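Local atomic coordinates of avidin-related protein 2 (Gallus gallus, PDB entry 1WBI), a protein that binds biotin in a pocket at one end of an eight-stranded beta-barrel and, as a member of the avidin family, assembles into a tetramer. Residues Gly45-Ser50 and Trp71-Ser76; Gln100-Asp105 and Ala113-Asn118. One frame throughout, in Å; residues are numbered along the deposited sequence.

Contact 1. Residues Gly45-Ser50 and Trp71-Ser76; sequences GNITLS and WNFSES. With BTN (biotin), chain I.
Ser-50 OG accepts a hydrogen bond from the backbone N of Asn-72 across the contact, 3.0 Å long and nearly straight, with 166° at the hydrogen. The bond ties the start of strand 50-56, at the biotin-binding end of the avidin barrel, to the loop joining strands 64-70 and 77-86. The same hydroxyl lies beside the Trp-71 indole, its OG 3.5 Å from CE3. Phe-73 carries most of the apolar contact. Its CG sits between the backbone N and the carbonyl carbon (chi1 59°), which turns the ring across the 45-50 loop. Ile-47 CA stands over the face of this ring, 3.8 Å from the centroid and only 4° off the ring normal, a CH-pi contact. Alongside, Ile-47 CG1 reaches the far corner of the ring at CZ, while Thr-48 CG2 passes Phe-73 in the opposite direction and meets CD2. Two waters bridge the loops: one accepts from Asn-46 ND2 and donates to Phe-73 O, the other donates to Leu-49 O and accepts from Asn-72 ND2.

Biotin's valeryl chain rests on both aromatic residues. Its C9 lies 3.5 Å above the indole plane, over the centre, and C10 is 3.6 Å from Phe-73 CZ. Tyr-36 meets the Trp-71 ring at about a right angle, and Trp-71 NE1 is hydrogen-bonded to Ser-78 OG, a bond that would restrain the indole's rotation. At the carboxylate end Ser-74 opens an ST turn, its OG accepting from the backbone N of Ser-76 and donating to biotin O11 at 2.8 Å.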
loop_
_atom_site.group_PDB
_atom_site.type_symbol
_atom_site.label_atom_id
_atom_site.label_comp_id
_atom_site.label_asym_id
_atom_site.label_seq_id
_atom_site.Cartn_x
_atom_site.Cartn_y
_atom_site.Cartn_z
ATOM N N GLY A 45 23.572 4.692 -9.621
ATOM C CA GLY A 45 24.582 4.775 -10.687
ATOM C C GLY A 45 24.243 4.040 -11.973
ATOM O O GLY A 45 24.850 4.265 -13.007
ATOM N N ASN A 46 23.261 3.139 -11.892
ATOM C CA ASN A 46 22.791 2.369 -13.041
ATOM C C ASN A 46 21.608 2.990 -13.785
ATOM O O ASN A 46 21.187 2.476 -14.828
ATOM C CB ASN A 46 22.352 0.987 -12.590
ATOM C CG ASN A 46 23.491 0.139 -12.090
ATOM O OD1 ASN A 46 24.664 0.480 -12.314
ATOM N ND2 ASN A 46 23.160 -0.972 -11.392
ATOM N N ILE A 47 21.093 4.102 -13.271
ATOM C CA ILE A 47 19.879 4.670 -13.864
ATOM C C ILE A 47 20.035 4.974 -15.349
ATOM O O ILE A 47 21.050 5.537 -15.781
ATOM C CB ILE A 47 19.404 5.940 -13.138
ATOM C CG1 ILE A 47 18.976 5.595 -11.711
ATOM C CG2 ILE A 47 18.226 6.565 -13.913
ATOM C CD1 ILE A 47 18.786 6.755 -10.792
ATOM N N THR A 48 19.043 4.587 -16.145
ATOM C CA THR A 48 18.907 4.989 -17.513
ATOM C C THR A 48 17.416 5.134 -17.764
ATOM O O THR A 48 16.566 4.652 -16.968
ATOM C CB THR A 48 19.517 3.950 -18.541
ATOM O OG1 THR A 48 19.466 4.461 -19.909
ATOM C CG2 THR A 48 18.749 2.631 -18.463
ATOM N N LEU A 49 17.080 5.765 -18.869
ATOM C CA LEU A 49 15.687 5.941 -19.249
ATOM C C LEU A 49 15.013 4.569 -19.399
ATOM O O LEU A 49 15.659 3.546 -19.690
ATOM C CB LEU A 49 15.587 6.827 -20.508
ATOM C CG LEU A 49 16.140 6.235 -21.798
ATOM C CD1 LEU A 49 15.135 5.360 -22.500
ATOM C CD2 LEU A 49 16.543 7.382 -22.751
ATOM N N SER A 50 13.695 4.520 -19.135
ATOM C CA SER A 50 12.953 3.283 -19.106
ATOM C C SER A 50 11.562 3.508 -19.633
ATOM O O SER A 50 10.978 4.583 -19.400
ATOM C CB SER A 50 12.879 2.700 -17.687
ATOM O OG SER A 50 14.127 2.399 -17.124
ATOM N N TRP A 71 11.711 -1.141 -15.728
ATOM C CA TRP A 71 13.029 -0.541 -15.505
ATOM C C TRP A 71 14.050 -1.255 -16.386
ATOM O O TRP A 71 14.182 -2.469 -16.344
ATOM C CB TRP A 71 13.405 -0.587 -14.038
ATOM C CG TRP A 71 12.399 0.164 -13.193
ATOM C CD1 TRP A 71 11.500 -0.371 -12.310
ATOM C CD2 TRP A 71 12.126 1.563 -13.226
ATOM N NE1 TRP A 71 10.729 0.598 -11.760
ATOM C CE2 TRP A 71 11.084 1.811 -12.306
ATOM C CE3 TRP A 71 12.703 2.658 -13.891
ATOM C CZ2 TRP A 71 10.598 3.075 -12.065
ATOM C CZ3 TRP A 71 12.212 3.913 -13.664
ATOM C CH2 TRP A 71 11.161 4.123 -12.749
ATOM N N ASN A 72 14.806 -0.473 -17.170
ATOM C CA ASN A 72 15.761 -1.074 -18.133
ATOM C C ASN A 72 17.120 -1.336 -17.528
ATOM O O ASN A 72 18.011 -1.848 -18.221
ATOM C CB ASN A 72 15.940 -0.160 -19.361
ATOM C CG ASN A 72 14.939 -0.378 -20.412
ATOM O OD1 ASN A 72 13.981 -1.170 -20.273
ATOM N ND2 ASN A 72 15.059 0.400 -21.489
ATOM N N PHE A 73 17.302 -1.043 -16.252
ATOM C CA PHE A 73 18.591 -1.164 -15.567
ATOM C C PHE A 73 18.559 -2.072 -14.316
ATOM O O PHE A 73 19.520 -2.148 -13.568
ATOM C CB PHE A 73 19.132 0.215 -15.237
ATOM C CG PHE A 73 18.211 1.031 -14.356
ATOM C CD1 PHE A 73 18.341 0.982 -12.986
ATOM C CD2 PHE A 73 17.255 1.879 -14.924
ATOM C CE1 PHE A 73 17.485 1.718 -12.181
ATOM C CE2 PHE A 73 16.451 2.620 -14.111
ATOM C CZ PHE A 73 16.571 2.531 -12.755
ATOM N N SER A 74 17.390 -2.684 -14.037
ATOM C CA SER A 74 17.258 -3.624 -12.952
ATOM C C SER A 74 16.187 -4.615 -13.345
ATOM O O SER A 74 15.549 -4.463 -14.394
ATOM C CB SER A 74 16.869 -2.931 -11.652
ATOM O OG SER A 74 15.520 -2.473 -11.683
ATOM N N GLU A 75 15.977 -5.584 -12.459
ATOM C CA GLU A 75 14.882 -6.555 -12.640
ATOM C C GLU A 75 13.518 -6.148 -12.107
ATOM O O GLU A 75 12.535 -6.918 -12.207
ATOM C CB GLU A 75 15.285 -7.881 -12.049
ATOM C CG GLU A 75 16.439 -8.531 -12.843
ATOM C CD GLU A 75 16.112 -8.830 -14.306
ATOM O OE1 GLU A 75 14.946 -9.057 -14.737
ATOM O OE2 GLU A 75 17.098 -8.816 -15.082
ATOM N N SER A 76 13.444 -4.942 -11.604
ATOM C CA SER A 76 12.235 -4.381 -10.986
ATOM C C SER A 76 11.187 -3.893 -12.003
ATOM O O SER A 76 11.513 -3.584 -13.161
ATOM C CB SER A 76 12.650 -3.173 -10.106
ATOM O OG SER A 76 11.572 -2.508 -9.432
HETATM C C11 BTN I . 15.056 0.533 -9.350
HETATM O O11 BTN I . 15.607 -0.575 -9.634
HETATM O O12 BTN I . 15.273 1.046 -8.216
HETATM C C10 BTN I . 14.180 1.142 -10.394
HETATM C C9 BTN I . 13.785 2.571 -10.111
HETATM C C8 BTN I . 12.622 2.687 -9.102
HETATM C C7 BTN I . 12.219 4.159 -8.947
HETATM C C2 BTN I . 10.975 4.423 -8.041
HETATM S S1 BTN I . 9.447 4.035 -8.788
HETATM C C6 BTN I . 8.593 4.842 -7.420
HETATM C C5 BTN I . 9.415 6.079 -7.091
HETATM N N1 BTN I . 8.988 7.200 -7.870
HETATM C C3 BTN I . 9.984 7.587 -8.669
HETATM O O3 BTN I . 9.872 8.623 -9.504
HETATM N N2 BTN I . 11.025 6.827 -8.575
HETATM C C4 BTN I . 10.860 5.853 -7.534
HETATM O O HOH W 1 20.212 -1.559 -10.923
HETATM O O HOH W 2 17.301 2.514 -21.602
#

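Contact 2. Residues Gln100-Asp105 and Ala113-Asn118. With BTN (biotin), chain I.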
loop_
_atom_site.group_PDB
_atom_site.type_symbol
_atom_site.label_atom_id
_atom_site.label_comp_id
_atom_site.label_asym_id
_atom_site.label_seq_id
_atom_site.Cartn_x
_atom_site.Cartn_y
_atom_site.Cartn_z
ATOM N N GLN A 100 6.408 -0.646 -6.130
ATOM C CA GLN A 100 7.632 -1.067 -6.805
ATOM C C GLN A 100 7.873 -2.508 -6.399
ATOM O O GLN A 100 8.012 -2.816 -5.229
ATOM C CB GLN A 100 8.840 -0.209 -6.440
ATOM C CG GLN A 100 10.076 -0.723 -7.162
ATOM C CD GLN A 100 11.344 -0.001 -6.804
ATOM O OE1 GLN A 100 11.340 0.837 -5.921
ATOM N NE2 GLN A 100 12.462 -0.391 -7.443
ATOM N N ARG A 101 7.913 -3.396 -7.390
ATOM C CA ARG A 101 8.237 -4.787 -7.212
ATOM C C ARG A 101 9.709 -5.089 -7.423
ATOM O O ARG A 101 10.256 -4.813 -8.491
ATOM C CB ARG A 101 7.413 -5.663 -8.172
ATOM C CG ARG A 101 7.790 -7.153 -8.132
ATOM C CD ARG A 101 7.306 -7.806 -6.896
ATOM N NE ARG A 101 7.892 -9.091 -6.646
ATOM C CZ ARG A 101 7.314 -10.092 -6.004
ATOM N NH1 ARG A 101 6.064 -9.988 -5.582
ATOM N NH2 ARG A 101 7.986 -11.200 -5.767
ATOM N N LEU A 102 10.325 -5.687 -6.417
ATOM C CA LEU A 102 11.692 -6.199 -6.531
ATOM C C LEU A 102 11.641 -7.682 -6.900
ATOM O O LEU A 102 10.694 -8.412 -6.573
ATOM C CB LEU A 102 12.453 -6.044 -5.219
ATOM C CG LEU A 102 12.654 -4.601 -4.754
ATOM C CD1 LEU A 102 13.203 -4.568 -3.337
ATOM C CD2 LEU A 102 13.585 -3.893 -5.702
ATOM N N ALA A 103 12.658 -8.151 -7.623
ATOM C CA ALA A 103 12.775 -9.559 -7.962
ATOM C C ALA A 103 13.438 -10.322 -6.828
ATOM O O ALA A 103 14.493 -9.895 -6.320
ATOM C CB ALA A 103 13.572 -9.726 -9.242
ATOM N N VAL A 104 12.808 -11.409 -6.389
ATOM C CA VAL A 104 13.416 -12.320 -5.411
ATOM C C VAL A 104 13.568 -13.674 -6.042
ATOM O O VAL A 104 12.874 -13.981 -6.963
ATOM C CB VAL A 104 12.615 -12.403 -4.099
ATOM C CG1 VAL A 104 12.593 -11.016 -3.441
ATOM C CG2 VAL A 104 11.215 -12.890 -4.342
ATOM N N ASP A 105 14.463 -14.516 -5.537
ATOM C CA ASP A 105 14.716 -15.769 -6.247
ATOM C C ASP A 105 13.820 -16.933 -5.860
ATOM O O ASP A 105 13.721 -17.892 -6.591
ATOM C CB ASP A 105 16.183 -16.190 -6.155
ATOM C CG ASP A 105 17.071 -15.432 -7.142
ATOM O OD1 ASP A 105 16.649 -15.160 -8.309
ATOM O OD2 ASP A 105 18.213 -15.110 -6.750
ATOM N N ALA A 113 9.023 -8.198 -1.118
ATOM C CA ALA A 113 9.330 -7.693 -2.460
ATOM C C ALA A 113 8.584 -6.478 -2.933
ATOM O O ALA A 113 8.871 -6.028 -4.033
ATOM C CB ALA A 113 9.190 -8.830 -3.456
ATOM N N THR A 114 7.620 -5.944 -2.180
ATOM C CA THR A 114 6.819 -4.825 -2.701
ATOM C C THR A 114 6.872 -3.579 -1.833
ATOM O O THR A 114 6.368 -3.563 -0.726
ATOM C CB THR A 114 5.351 -5.248 -2.954
ATOM O OG1 THR A 114 5.333 -6.449 -3.755
ATOM C CG2 THR A 114 4.635 -4.156 -3.692
ATOM N N ARG A 115 7.499 -2.530 -2.364
ATOM C CA ARG A 115 7.476 -1.233 -1.751
ATOM C C ARG A 115 6.268 -0.439 -2.200
ATOM O O ARG A 115 5.788 -0.595 -3.332
ATOM C CB ARG A 115 8.672 -0.399 -2.227
ATOM C CG ARG A 115 9.998 -0.754 -1.763
ATOM C CD ARG A 115 10.965 0.407 -2.177
ATOM N NE ARG A 115 12.241 -0.090 -1.819
ATOM C CZ ARG A 115 13.238 -0.349 -2.642
ATOM N NH1 ARG A 115 13.161 -0.066 -3.938
ATOM N NH2 ARG A 115 14.329 -0.858 -2.121
ATOM N N VAL A 116 5.784 0.459 -1.342
ATOM C CA VAL A 116 4.632 1.332 -1.602
ATOM C C VAL A 116 5.035 2.797 -1.378
ATOM O O VAL A 116 5.804 3.093 -0.461
ATOM C CB VAL A 116 3.392 0.940 -0.750
ATOM C CG1 VAL A 116 3.654 1.196 0.767
ATOM C CG2 VAL A 116 2.155 1.647 -1.225
ATOM N N GLY A 117 4.497 3.709 -2.151
ATOM C CA GLY A 117 4.667 5.136 -1.898
ATOM C C GLY A 117 3.753 5.981 -2.756
ATOM O O GLY A 117 2.711 5.523 -3.262
ATOM N N ASN A 118 4.089 7.240 -2.862
ATOM C CA ASN A 118 3.266 8.249 -3.490
ATOM C C ASN A 118 4.114 9.177 -4.322
ATOM O O ASN A 118 5.323 9.333 -4.095
ATOM C CB ASN A 118 2.536 9.059 -2.411
ATOM C CG ASN A 118 3.474 9.612 -1.352
ATOM O OD1 ASN A 118 3.815 8.949 -0.379
ATOM N ND2 ASN A 118 3.877 10.843 -1.543
HETATM C C11 BTN I . 15.056 0.533 -9.350
HETATM O O11 BTN I . 15.607 -0.575 -9.634
HETATM O O12 BTN I . 15.273 1.046 -8.216
HETATM C C10 BTN I . 14.180 1.142 -10.394
HETATM C C9 BTN I . 13.785 2.571 -10.111
HETATM C C8 BTN I . 12.622 2.687 -9.102
HETATM C C7 BTN I . 12.219 4.159 -8.947
HETATM C C2 BTN I . 10.975 4.423 -8.041
HETATM S S1 BTN I . 9.447 4.035 -8.788
HETATM C C6 BTN I . 8.593 4.842 -7.420
HETATM C C5 BTN I . 9.415 6.079 -7.091
HETATM N N1 BTN I . 8.988 7.200 -7.870
HETATM C C3 BTN I . 9.984 7.587 -8.669
HETATM O O3 BTN I . 9.872 8.623 -9.504
HETATM N N2 BTN I . 11.025 6.827 -8.575
HETATM C C4 BTN I . 10.860 5.853 -7.534
HETATM O O HOH W 3 4.006 -7.817 -5.744
#
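The biotin pocket and an antiparallel ladder of the avidin barrel meet here, where strands 92-101 and 114-123 run side by side. Gln-100 and Arg-115 form a hydrogen-bonded pair, with N-to-O distances of 2.9 Å both from Gln-100 N to Arg-115 O and from Arg-115 N to Gln-100 O. Beyond the non-hydrogen-bonded pair Arg-101 and Thr-114, Leu-102 N donates to Ala-113 O at 2.8 Å. The extended Gln-100 side chain, with CG anti to the backbone N (chi1 179°), runs beside that of Arg-115. Arg-115 NH1 gives Gln-100 OE1 a 2.8 Å bond that lies in the guanidinium plane but approaches from above the amide plane. Gln-100 NE2 makes a weak bond to biotin O12, and Asp-42 forms a salt bridge with Arg-115 NH2.

Ala-113 CB sits 3.3 Å above the centre of the Arg-101 guanidinium, whose NE donates to Leu-102 O. Arg-101 NH1 forms a salt bridge with Asp-110 and shares water 3, at the guanidinium edge, with Thr-114 OG1. A leucine here would probably leave the Asp-110 carboxylate without its charged mate and Thr-114 OG1 without the water-mediated link. On its other flank strand 92-101 pairs with strand 77-86 through Arg-101 and Thr-77, while Thr-114 and Val-116 on strand 114-123 make backbone hydrogen bonds to a third subunit.

How the contacts relate
Along the chain the contacts come in series: contact 1 closes before contact 2 opens, and their centres lie 14 Å apart. Contact 1 joins loops between barrel strands, whereas contact 2 lies on the last two strands, 92-101 and 114-123, and their connection. Strand 77-86, which follows the 71-76 loop, is the neighbour of 92-101 in the sheet. The two contacts touch directly: Ser-76 OG lies 2.8 Å from Arg-101 O and 3.0 Å from Gln-100 NE2, both probable hydrogen bonds, and Glu-75 packs on Ala-103. Each reaches one carboxylate oxygen of the same biotin, and each meets the second subunit, so ligand site and tetramer interface are close neighbours.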